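Local coordinates for protein polyphosphate kinase (Porphyromonas gingivalis, PDB 2O8R) that probably catalyses the reversible transfer of the terminal phosphate of ATP to a growing polyphosphate chain, using magnesium, at residues Y230-R236 / P266-D272; P324-L330 / P350-Y356; E525-V531 / R557-V563. The protein carries 3 engineered substitutions. All coordinates share one frame; numbering follows the deposited sequence.

Interaction 1 (Y230-R236 / P266-D272); sequences YSIKVSR and PTRFMYD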
loop_
_atom_site.group_PDB
_atom_site.type_symbol
_atom_site.label_atom_id
_atom_site.label_comp_id
_atom_site.label_asym_id
_atom_site.label_seq_id
_atom_site.Cartn_x
_atom_site.Cartn_y
_atom_site.Cartn_z
ATOM N N TYR A 230 13.357 20.018 22.074
ATOM C CA TYR A 230 12.031 19.669 22.568
ATOM C C TYR A 230 11.195 19.127 21.417
ATOM O O TYR A 230 11.225 19.673 20.306
ATOM C CB TYR A 230 11.339 20.893 23.154
ATOM C CG TYR A 230 12.254 21.863 23.875
ATOM C CD1 TYR A 230 12.404 21.808 25.259
ATOM C CD2 TYR A 230 12.959 22.846 23.173
ATOM C CE1 TYR A 230 13.227 22.698 25.920
ATOM C CE2 TYR A 230 13.790 23.736 23.829
ATOM C CZ TYR A 230 13.917 23.660 25.205
ATOM O OH TYR A 230 14.739 24.544 25.864
ATOM N N SER A 231 10.467 18.046 21.684
ATOM C CA SER A 231 9.627 17.417 20.674
ATOM C C SER A 231 8.369 18.235 20.550
ATOM O O SER A 231 7.779 18.643 21.554
ATOM C CB SER A 231 9.260 15.980 21.056
ATOM O OG SER A 231 10.416 15.191 21.256
ATOM N N ILE A 232 7.971 18.486 19.311
ATOM C CA ILE A 232 6.717 19.154 19.036
ATOM C C ILE A 232 5.891 18.359 18.035
ATOM O O ILE A 232 6.412 17.499 17.326
ATOM C CB ILE A 232 6.929 20.586 18.516
ATOM C CG1 ILE A 232 7.874 20.588 17.307
ATOM C CG2 ILE A 232 7.431 21.487 19.642
ATOM C CD1 ILE A 232 7.902 21.890 16.548
ATOM N N LYS A 233 4.599 18.668 17.994
ATOM C CA LYS A 233 3.634 18.030 17.112
ATOM C C LYS A 233 2.492 19.016 16.894
ATOM O O LYS A 233 2.041 19.673 17.835
ATOM C CB LYS A 233 3.114 16.755 17.774
ATOM C CG LYS A 233 1.879 16.122 17.144
ATOM C CD LYS A 233 1.417 14.937 17.988
ATOM C CE LYS A 233 -0.015 14.541 17.689
ATOM N NZ LYS A 233 -0.153 13.878 16.368
ATOM N N VAL A 234 2.032 19.136 15.658
ATOM C CA VAL A 234 0.860 19.950 15.381
ATOM C C VAL A 234 -0.185 19.084 14.706
ATOM O O VAL A 234 0.146 18.304 13.827
ATOM C CB VAL A 234 1.219 21.213 14.531
ATOM C CG1 VAL A 234 2.083 20.856 13.345
ATOM C CG2 VAL A 234 -0.022 21.960 14.078
ATOM N N SER A 235 -1.435 19.170 15.157
ATOM C CA SER A 235 -2.552 18.622 14.385
ATOM C C SER A 235 -3.198 19.792 13.679
ATOM O O SER A 235 -3.364 20.854 14.281
ATOM C CB SER A 235 -3.593 17.951 15.282
ATOM O OG SER A 235 -3.005 17.099 16.246
ATOM N N ARG A 236 -3.554 19.618 12.410
ATOM C CA ARG A 236 -4.336 20.645 11.710
ATOM C C ARG A 236 -5.473 20.061 10.870
ATOM O O ARG A 236 -5.501 18.850 10.624
ATOM C CB ARG A 236 -3.441 21.570 10.879
ATOM C CG ARG A 236 -2.441 20.886 9.973
ATOM C CD ARG A 236 -1.618 21.926 9.247
ATOM N NE ARG A 236 -1.014 22.865 10.182
ATOM C CZ ARG A 236 0.287 23.126 10.233
ATOM N NH1 ARG A 236 1.106 22.532 9.389
ATOM N NH2 ARG A 236 0.768 23.991 11.114
ATOM N N PRO A 266 -4.481 24.936 12.499
ATOM C CA PRO A 266 -3.839 24.198 13.588
ATOM C C PRO A 266 -4.791 23.999 14.760
ATOM O O PRO A 266 -4.911 24.894 15.594
ATOM C CB PRO A 266 -2.681 25.117 14.009
ATOM C CG PRO A 266 -2.400 25.942 12.815
ATOM C CD PRO A 266 -3.713 26.129 12.102
ATOM N N THR A 267 -5.454 22.843 14.826
ATOM C CA THR A 267 -6.385 22.534 15.930
ATOM C C THR A 267 -5.643 22.292 17.241
ATOM O O THR A 267 -6.163 22.548 18.333
ATOM C CB THR A 267 -7.221 21.263 15.672
ATOM O OG1 THR A 267 -6.450 20.115 16.043
ATOM C CG2 THR A 267 -7.643 21.154 14.216
ATOM N N ARG A 268 -4.429 21.776 17.114
ATOM C CA ARG A 268 -3.611 21.426 18.256
ATOM C C ARG A 268 -2.161 21.799 17.961
ATOM O O ARG A 268 -1.705 21.677 16.820
ATOM C CB ARG A 268 -3.741 19.922 18.516
ATOM C CG ARG A 268 -3.162 19.432 19.819
ATOM C CD ARG A 268 -3.780 18.106 20.239
ATOM N NE ARG A 268 -3.376 16.984 19.396
ATOM C CZ ARG A 268 -3.740 15.722 19.614
ATOM N NH1 ARG A 268 -4.521 15.424 20.640
ATOM N NH2 ARG A 268 -3.325 14.756 18.810
ATOM N N PHE A 269 -1.459 22.291 18.977
ATOM C CA PHE A 269 -0.001 22.355 18.939
ATOM C C PHE A 269 0.546 21.841 20.262
ATOM O O PHE A 269 0.456 22.502 21.287
ATOM C CB PHE A 269 0.514 23.763 18.640
ATOM C CG PHE A 269 2.014 23.836 18.501
ATOM C CD1 PHE A 269 2.614 23.644 17.266
ATOM C CD2 PHE A 269 2.825 24.076 19.610
ATOM C CE1 PHE A 269 3.997 23.698 17.136
ATOM C CE2 PHE A 269 4.198 24.131 19.489
ATOM C CZ PHE A 269 4.790 23.938 18.251
HETATM N N MSE A 270 1.126 20.653 20.222
HETATM C CA MSE A 270 1.482 19.926 21.424
HETATM C C MSE A 270 2.996 19.879 21.549
HETATM O O MSE A 270 3.697 19.695 20.554
HETATM C CB MSE A 270 0.898 18.523 21.313
HETATM C CG MSE A 270 1.103 17.598 22.485
HETATM SE SE MSE A 270 0.537 15.855 21.850
HETATM C CE MSE A 270 1.139 14.692 23.302
ATOM N N TYR A 271 3.504 20.055 22.763
ATOM C CA TYR A 271 4.949 20.115 22.962
ATOM C C TYR A 271 5.354 19.630 24.338
ATOM O O TYR A 271 4.565 19.684 25.281
ATOM C CB TYR A 271 5.475 21.536 22.744
ATOM C CG TYR A 271 4.876 22.562 23.676
ATOM C CD1 TYR A 271 5.510 22.898 24.865
ATOM C CD2 TYR A 271 3.677 23.199 23.366
ATOM C CE1 TYR A 271 4.970 23.834 25.724
ATOM C CE2 TYR A 271 3.120 24.134 24.221
ATOM C CZ TYR A 271 3.772 24.449 25.400
ATOM O OH TYR A 271 3.230 25.382 26.257
ATOM N N ASP A 272 6.597 19.168 24.430
ATOM C CA ASP A 272 7.196 18.706 25.670
ATOM C C ASP A 272 7.255 19.851 26.678
ATOM O O ASP A 272 7.915 20.860 26.452
ATOM C CB ASP A 272 8.582 18.116 25.360
ATOM C CG ASP A 272 9.564 18.242 26.508
ATOM O OD1 ASP A 272 9.212 17.929 27.669
ATOM O OD2 ASP A 272 10.713 18.638 26.228
#
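A classic beta bulge ends the antiparallel pairing of strands 225-235 and 268-272 in the middle-domain sheet: Thr-267 and Arg-268 both face Ser-235. Beyond the bulge the ladder is regular. Lys-233 and Met-270, a selenomethionine, form a hydrogen-bonded pair, with Met-270 N giving to Lys-233 O at 2.7 Å, while Asp-272 N reaches Ser-231 O at 3.2 Å.

The two faces differ in chemistry. On one, branched Ile-232 and Val-234 pack against Phe-269, whose CG stands anti to the backbone N (chi1 -176°), which carries the end of the ring toward strand 225-235; CZ meets Ile-232 CG2 at 3.9 Å and CD1 meets Val-234 CB at the same distance. Such bulky apolar groups suit a buried sheet face. The other carries Lys-233, Ser-235 and Arg-268, beside Met-270, toward helix 35-63, where Glu-50 bridges both cations and also bonds the serine hydroxyl. That shared carboxylate probably offsets the closeness of Lys-233 NZ and Arg-268 NH2, 4.1 Å apart. The arginine also makes a cation-pi contact with Tyr-53. Small enough to sit beside the arginine stem, Ser-235 accepts from it through OG, which lies 3.2 Å from Arg-268 NE and 29° out of the guanidinium plane.

Interaction 2 (P324-L330 / P350-Y356); sequences PLLSKHL and PYYTYDY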
loop_
_atom_site.group_PDB
_atom_site.type_symbol
_atom_site.label_atom_id
_atom_site.label_comp_id
_atom_site.label_asym_id
_atom_site.label_seq_id
_atom_site.Cartn_x
_atom_site.Cartn_y
_atom_site.Cartn_z
ATOM N N PRO A 324 -10.899 -19.197 14.335
ATOM C CA PRO A 324 -12.271 -18.920 13.927
ATOM C C PRO A 324 -13.044 -20.160 13.512
ATOM O O PRO A 324 -12.592 -20.929 12.666
ATOM C CB PRO A 324 -12.106 -17.969 12.745
ATOM C CG PRO A 324 -10.740 -17.387 12.910
ATOM C CD PRO A 324 -9.922 -18.495 13.489
ATOM N N LEU A 325 -14.206 -20.316 14.135
ATOM C CA LEU A 325 -15.137 -21.403 13.913
ATOM C C LEU A 325 -15.743 -21.444 12.527
ATOM O O LEU A 325 -15.823 -20.435 11.839
ATOM C CB LEU A 325 -16.298 -21.277 14.899
ATOM C CG LEU A 325 -15.900 -21.202 16.366
ATOM C CD1 LEU A 325 -17.075 -20.757 17.211
ATOM C CD2 LEU A 325 -15.329 -22.524 16.831
ATOM N N LEU A 326 -16.201 -22.631 12.140
ATOM C CA LEU A 326 -17.019 -22.770 10.953
ATOM C C LEU A 326 -18.400 -23.209 11.386
ATOM O O LEU A 326 -18.608 -23.599 12.536
ATOM C CB LEU A 326 -16.424 -23.812 10.009
ATOM C CG LEU A 326 -14.929 -23.686 9.731
ATOM C CD1 LEU A 326 -14.465 -24.807 8.823
ATOM C CD2 LEU A 326 -14.637 -22.333 9.092
ATOM N N SER A 327 -19.344 -23.127 10.459
ATOM C CA SER A 327 -20.638 -23.751 10.633
ATOM C C SER A 327 -20.554 -25.145 10.003
ATOM O O SER A 327 -20.387 -25.260 8.783
ATOM C CB SER A 327 -21.704 -22.903 9.949
ATOM O OG SER A 327 -22.865 -23.648 9.631
ATOM N N LYS A 328 -20.649 -26.190 10.835
ATOM C CA LYS A 328 -20.629 -27.587 10.366
ATOM C C LYS A 328 -21.767 -27.834 9.385
ATOM O O LYS A 328 -21.566 -28.432 8.328
ATOM C CB LYS A 328 -20.733 -28.601 11.522
ATOM C CG LYS A 328 -19.907 -28.306 12.782
ATOM C CD LYS A 328 -18.396 -28.312 12.543
ATOM C CE LYS A 328 -17.731 -29.566 13.097
ATOM N NZ LYS A 328 -17.287 -29.398 14.508
ATOM N N HIS A 329 -22.949 -27.342 9.747
ATOM C CA HIS A 329 -24.159 -27.472 8.949
ATOM C C HIS A 329 -23.954 -26.958 7.536
ATOM O O HIS A 329 -24.126 -27.703 6.563
ATOM C CB HIS A 329 -25.277 -26.687 9.606
ATOM C CG HIS A 329 -26.584 -27.399 9.604
ATOM N ND1 HIS A 329 -27.028 -28.134 10.682
ATOM C CD2 HIS A 329 -27.542 -27.504 8.652
ATOM C CE1 HIS A 329 -28.210 -28.653 10.397
ATOM N NE2 HIS A 329 -28.544 -28.286 9.171
ATOM N N LEU A 330 -23.572 -25.687 7.430
ATOM C CA LEU A 330 -23.191 -25.100 6.145
ATOM C C LEU A 330 -22.151 -25.934 5.412
ATOM O O LEU A 330 -22.292 -26.194 4.216
ATOM C CB LEU A 330 -22.631 -23.697 6.335
ATOM C CG LEU A 330 -23.482 -22.515 5.909
ATOM C CD1 LEU A 330 -22.562 -21.361 5.676
ATOM C CD2 LEU A 330 -24.248 -22.824 4.644
ATOM N N PRO A 350 -15.536 -12.369 14.793
ATOM C CA PRO A 350 -14.167 -12.792 14.682
ATOM C C PRO A 350 -14.333 -14.296 14.956
ATOM O O PRO A 350 -13.625 -15.110 14.375
ATOM C CB PRO A 350 -13.467 -12.085 15.835
ATOM C CG PRO A 350 -14.547 -11.296 16.541
ATOM C CD PRO A 350 -15.806 -12.017 16.188
ATOM N N TYR A 351 -15.328 -14.626 15.797
ATOM C CA TYR A 351 -15.679 -15.980 16.253
ATOM C C TYR A 351 -15.839 -16.992 15.115
ATOM O O TYR A 351 -15.337 -18.106 15.202
ATOM C CB TYR A 351 -16.965 -15.943 17.099
ATOM C CG TYR A 351 -17.024 -14.832 18.145
ATOM C CD1 TYR A 351 -16.136 -14.807 19.209
ATOM C CD2 TYR A 351 -17.982 -13.825 18.076
ATOM C CE1 TYR A 351 -16.177 -13.810 20.164
ATOM C CE2 TYR A 351 -18.016 -12.805 19.024
ATOM C CZ TYR A 351 -17.116 -12.813 20.076
ATOM O OH TYR A 351 -17.137 -11.825 21.045
ATOM N N TYR A 352 -16.536 -16.596 14.056
ATOM C CA TYR A 352 -16.584 -17.364 12.823
ATOM C C TYR A 352 -15.663 -16.694 11.819
ATOM O O TYR A 352 -15.278 -15.539 12.031
ATOM C CB TYR A 352 -17.993 -17.372 12.259
ATOM C CG TYR A 352 -18.972 -18.245 13.009
ATOM C CD1 TYR A 352 -19.235 -19.541 12.584
ATOM C CD2 TYR A 352 -19.649 -17.769 14.126
ATOM C CE1 TYR A 352 -20.129 -20.344 13.247
ATOM C CE2 TYR A 352 -20.545 -18.571 14.810
ATOM C CZ TYR A 352 -20.784 -19.861 14.366
ATOM O OH TYR A 352 -21.685 -20.668 15.037
ATOM N N THR A 353 -15.312 -17.405 10.738
ATOM C CA THR A 353 -14.504 -16.826 9.658
ATOM C C THR A 353 -15.232 -15.727 8.937
ATOM O O THR A 353 -16.446 -15.585 9.043
ATOM C CB THR A 353 -14.105 -17.840 8.537
ATOM O OG1 THR A 353 -14.976 -18.977 8.564
ATOM C CG2 THR A 353 -12.638 -18.273 8.662
ATOM N N TYR A 354 -14.459 -14.968 8.176
ATOM C CA TYR A 354 -14.987 -13.994 7.254
ATOM C C TYR A 354 -15.259 -14.649 5.901
ATOM O O TYR A 354 -15.910 -14.064 5.031
ATOM C CB TYR A 354 -13.972 -12.869 7.093
ATOM C CG TYR A 354 -13.991 -11.844 8.206
ATOM C CD1 TYR A 354 -13.296 -12.054 9.391
ATOM C CD2 TYR A 354 -14.697 -10.654 8.064
ATOM C CE1 TYR A 354 -13.303 -11.108 10.413
ATOM C CE2 TYR A 354 -14.715 -9.705 9.079
ATOM C CZ TYR A 354 -14.014 -9.931 10.250
ATOM O OH TYR A 354 -14.028 -8.974 11.249
ATOM N N ASP A 355 -14.788 -15.884 5.748
ATOM C CA ASP A 355 -14.690 -16.538 4.445
ATOM C C ASP A 355 -15.994 -16.844 3.713
ATOM O O ASP A 355 -15.994 -17.044 2.504
ATOM C CB ASP A 355 -13.865 -17.805 4.580
ATOM C CG ASP A 355 -12.455 -17.521 5.002
ATOM O OD1 ASP A 355 -12.026 -16.354 4.882
ATOM O OD2 ASP A 355 -11.772 -18.459 5.448
ATOM N N TYR A 356 -17.106 -16.863 4.426
ATOM C CA TYR A 356 -18.347 -17.273 3.803
ATOM C C TYR A 356 -18.858 -16.313 2.748
ATOM O O TYR A 356 -19.420 -16.745 1.753
ATOM C CB TYR A 356 -19.422 -17.568 4.848
ATOM C CG TYR A 356 -19.186 -18.861 5.598
ATOM C CD1 TYR A 356 -18.980 -18.857 6.974
ATOM C CD2 TYR A 356 -19.143 -20.092 4.923
ATOM C CE1 TYR A 356 -18.753 -20.041 7.665
ATOM C CE2 TYR A 356 -18.904 -21.284 5.608
ATOM C CZ TYR A 356 -18.718 -21.249 6.981
ATOM O OH TYR A 356 -18.490 -22.416 7.681
#
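The Tyr-352 ring carries Leu-325 CB over one face, 4.1 Å above the plane and displaced toward the rim, and has Ser-327 N near its edge. Tyr-356 is used in a similar way: Leu-330 CD1 lies over one face as a CH-pi contact, 3.9 Å from the centroid, while Ser-327 N sits at the edge and gives a hydrogen bond to the phenol oxygen, OH, at 3.0 Å. A tyrosine suits this place because its ring accepts a leucine methyl while its OH meets a backbone amide; the same OH also bonds Glu-331. The OH of Tyr-352 is held by Glu-690 of helix 678-691.

Between the backbones there is a single bridge, Leu-325 with Tyr-352. Leu-325 N gives to Tyr-351 O at 2.7 Å, and Leu-325 O receives Thr-353 N at 3.3 Å. Leu-326 CD2 comes within 3.4 Å of Thr-353 OG1, and the two side chains lie oblique to each other.

Ser-327 turns OG anti to its own nitrogen (chi1 158°), where it accepts from Leu-330 N. The arrangement is that of a serine N-cap, opening helix 328-331 beside the loop that leads from strand 345-349 into helix 355-365.

Interaction 3 (E525-V531 / R557-V563); sequences EREIENV and RASEAGV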
loop_
_atom_site.group_PDB
_atom_site.type_symbol
_atom_site.label_atom_id
_atom_site.label_comp_id
_atom_site.label_asym_id
_atom_site.label_seq_id
_atom_site.Cartn_x
_atom_site.Cartn_y
_atom_site.Cartn_z
ATOM N N GLU A 525 -43.295 2.053 21.101
ATOM C CA GLU A 525 -44.640 2.340 21.557
ATOM C C GLU A 525 -45.362 1.073 22.002
ATOM O O GLU A 525 -46.008 1.056 23.050
ATOM C CB GLU A 525 -45.454 3.030 20.468
ATOM C CG GLU A 525 -45.238 4.521 20.353
ATOM C CD GLU A 525 -45.469 5.273 21.648
ATOM O OE1 GLU A 525 -46.199 4.786 22.541
ATOM O OE2 GLU A 525 -44.920 6.382 21.764
ATOM N N ARG A 526 -45.235 0.012 21.209
ATOM C CA ARG A 526 -45.876 -1.259 21.522
ATOM C C ARG A 526 -45.503 -1.781 22.905
ATOM O O ARG A 526 -46.341 -2.377 23.591
ATOM C CB ARG A 526 -45.560 -2.299 20.460
ATOM C CG ARG A 526 -46.144 -3.663 20.767
ATOM C CD ARG A 526 -46.155 -4.535 19.558
ATOM N NE ARG A 526 -44.802 -4.876 19.149
ATOM C CZ ARG A 526 -44.511 -5.795 18.241
ATOM N NH1 ARG A 526 -45.484 -6.480 17.655
ATOM N NH2 ARG A 526 -43.245 -6.034 17.929
ATOM N N GLU A 527 -44.257 -1.540 23.314
ATOM C CA GLU A 527 -43.799 -1.928 24.649
ATOM C C GLU A 527 -44.465 -1.058 25.691
ATOM O O GLU A 527 -44.824 -1.553 26.759
ATOM C CB GLU A 527 -42.274 -1.831 24.796
ATOM C CG GLU A 527 -41.475 -2.648 23.810
ATOM C CD GLU A 527 -41.564 -4.141 24.056
ATOM O OE1 GLU A 527 -41.477 -4.555 25.238
ATOM O OE2 GLU A 527 -41.710 -4.895 23.056
ATOM N N ILE A 528 -44.632 0.232 25.385
ATOM C CA ILE A 528 -45.305 1.138 26.324
ATOM C C ILE A 528 -46.731 0.671 26.588
ATOM O O ILE A 528 -47.139 0.547 27.742
ATOM C CB ILE A 528 -45.337 2.602 25.837
ATOM C CG1 ILE A 528 -43.924 3.171 25.715
ATOM C CG2 ILE A 528 -46.185 3.459 26.786
ATOM C CD1 ILE A 528 -43.901 4.561 25.150
ATOM N N GLU A 529 -47.458 0.391 25.508
ATOM C CA GLU A 529 -48.828 -0.116 25.569
ATOM C C GLU A 529 -48.925 -1.355 26.436
ATOM O O GLU A 529 -49.730 -1.412 27.359
ATOM C CB GLU A 529 -49.330 -0.459 24.170
ATOM C CG GLU A 529 -49.343 0.716 23.213
ATOM C CD GLU A 529 -49.214 0.281 21.766
ATOM O OE1 GLU A 529 -49.889 -0.694 21.372
ATOM O OE2 GLU A 529 -48.437 0.916 21.021
ATOM N N ASN A 530 -48.082 -2.334 26.138
ATOM C CA ASN A 530 -48.093 -3.610 26.831
ATOM C C ASN A 530 -47.998 -3.471 28.344
ATOM O O ASN A 530 -48.602 -4.250 29.081
ATOM C CB ASN A 530 -46.961 -4.506 26.310
ATOM C CG ASN A 530 -47.189 -4.992 24.877
ATOM O OD1 ASN A 530 -46.357 -5.707 24.325
ATOM N ND2 ASN A 530 -48.311 -4.601 24.271
ATOM N N VAL A 531 -47.235 -2.479 28.800
ATOM C CA VAL A 531 -47.102 -2.197 30.230
ATOM C C VAL A 531 -48.414 -1.644 30.799
ATOM O O VAL A 531 -48.788 -1.930 31.940
ATOM C CB VAL A 531 -45.938 -1.225 30.511
ATOM C CG1 VAL A 531 -45.889 -0.828 31.997
ATOM C CG2 VAL A 531 -44.635 -1.851 30.097
ATOM N N ARG A 557 -39.388 8.374 27.805
ATOM C CA ARG A 557 -40.815 8.162 27.986
ATOM C C ARG A 557 -41.159 6.692 28.216
ATOM O O ARG A 557 -42.068 6.386 28.988
ATOM C CB ARG A 557 -41.615 8.708 26.810
ATOM C CG ARG A 557 -41.660 10.228 26.701
ATOM C CD ARG A 557 -42.333 10.657 25.398
ATOM N NE ARG A 557 -43.322 9.662 24.981
ATOM C CZ ARG A 557 -43.320 9.016 23.814
ATOM N NH1 ARG A 557 -42.394 9.266 22.890
ATOM N NH2 ARG A 557 -44.268 8.121 23.569
ATOM N N ALA A 558 -40.437 5.787 27.562
ATOM C CA ALA A 558 -40.654 4.359 27.777
ATOM C C ALA A 558 -40.275 3.998 29.204
ATOM O O ALA A 558 -41.007 3.286 29.880
ATOM C CB ALA A 558 -39.869 3.535 26.781
ATOM N N SER A 559 -39.147 4.526 29.670
ATOM C CA SER A 559 -38.706 4.316 31.048
ATOM C C SER A 559 -39.764 4.808 32.034
ATOM O O SER A 559 -40.252 4.036 32.872
ATOM C CB SER A 559 -37.381 5.038 31.297
ATOM O OG SER A 559 -36.918 4.823 32.617
ATOM N N GLU A 560 -40.118 6.088 31.904
ATOM C CA GLU A 560 -41.197 6.715 32.670
ATOM C C GLU A 560 -42.458 5.859 32.698
ATOM O O GLU A 560 -43.103 5.740 33.737
ATOM C CB GLU A 560 -41.530 8.090 32.077
ATOM C CG GLU A 560 -40.545 9.199 32.447
ATOM C CD GLU A 560 -40.732 10.463 31.635
ATOM O OE1 GLU A 560 -41.351 10.394 30.550
ATOM O OE2 GLU A 560 -40.257 11.537 32.077
ATOM N N ALA A 561 -42.786 5.247 31.558
ATOM C CA ALA A 561 -43.971 4.401 31.414
ATOM C C ALA A 561 -43.831 3.016 32.035
ATOM O O ALA A 561 -44.715 2.188 31.871
ATOM C CB ALA A 561 -44.319 4.245 29.951
ATOM N N GLY A 562 -42.718 2.748 32.712
ATOM C CA GLY A 562 -42.482 1.424 33.261
ATOM C C GLY A 562 -41.821 0.409 32.333
ATOM O O GLY A 562 -41.657 -0.755 32.718
ATOM N N VAL A 563 -41.435 0.822 31.122
ATOM C CA VAL A 563 -40.648 -0.060 30.238
ATOM C C VAL A 563 -39.179 -0.117 30.696
ATOM O O VAL A 563 -38.533 0.919 30.865
ATOM C CB VAL A 563 -40.725 0.356 28.731
ATOM C CG1 VAL A 563 -40.009 -0.661 27.853
ATOM C CG2 VAL A 563 -42.184 0.541 28.261
#
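Ile-528 of helix 516-532 brings the end of its side chain against helix 549-560, and each branch finds a different neighbour. From CB, CG2 stands anti to the backbone N and meets the Ala-561 CB methyl at 3.8 Å. The other branch starts with CG1, beside the backbone N, which lies 4.0 Å from Ala-558 CA and also touches a methyl of Val-563. At the tip, CD1 ends 3.9 Å from Arg-557 NH2, the two side chains crossing at about a right angle. Alanines suit the opposing helix because their small methyls let the isoleucine come close to its backbone.

One turn further on, Val-531 continues the apolar seam. Its CG2 meets Val-563 CG2 at 3.9 Å, and its CG1 lies against the carbonyl oxygen of Ala-561. There helix 549-560 ends in a Schellman motif: Gly-562 takes a positive phi of 87°, a conformation in which a side chain would be jammed against the preceding carbonyl. The chain continues through Val-563 into strand 564-569. Met-539 of strand 538-543 touches Glu-527, Ala-558 and Val-563, so both helices rest on that strand of the C-terminal domain 2 sheet.

At the other end, Glu-525 bends at chi2 (-55°) to bring its carboxylate to Arg-557. OE2 accepts from NH2 at 2.6 Å in a salt bridge, through its syn lone pair, with an N-H...O angle of 148° and the two flat groups nearly coplanar. The chemistry implies an apolar seam between the helices with its one charged pair at the end, where both side chains are partly exposed.

The three contacts follow one another along the chain without touching, and no two of them share a helix or strand. The centres of interactions 1 and 3 lie about 50 Å apart. Interaction 1 is a buried pairing within a sheet, dominated by backbone bonds, with one apolar face and one largely charged face turned to helix 35-63. Interactions 2 and 3 are only partly buried. Interaction 2 joins two connecting segments through a few backbone bonds and tyrosine rings, close to helix 678-691, whereas interaction 3 packs helix on helix through aliphatic groups. Charge clusters round a shared glutamate in interaction 1 but forms a solitary salt bridge in interaction 3.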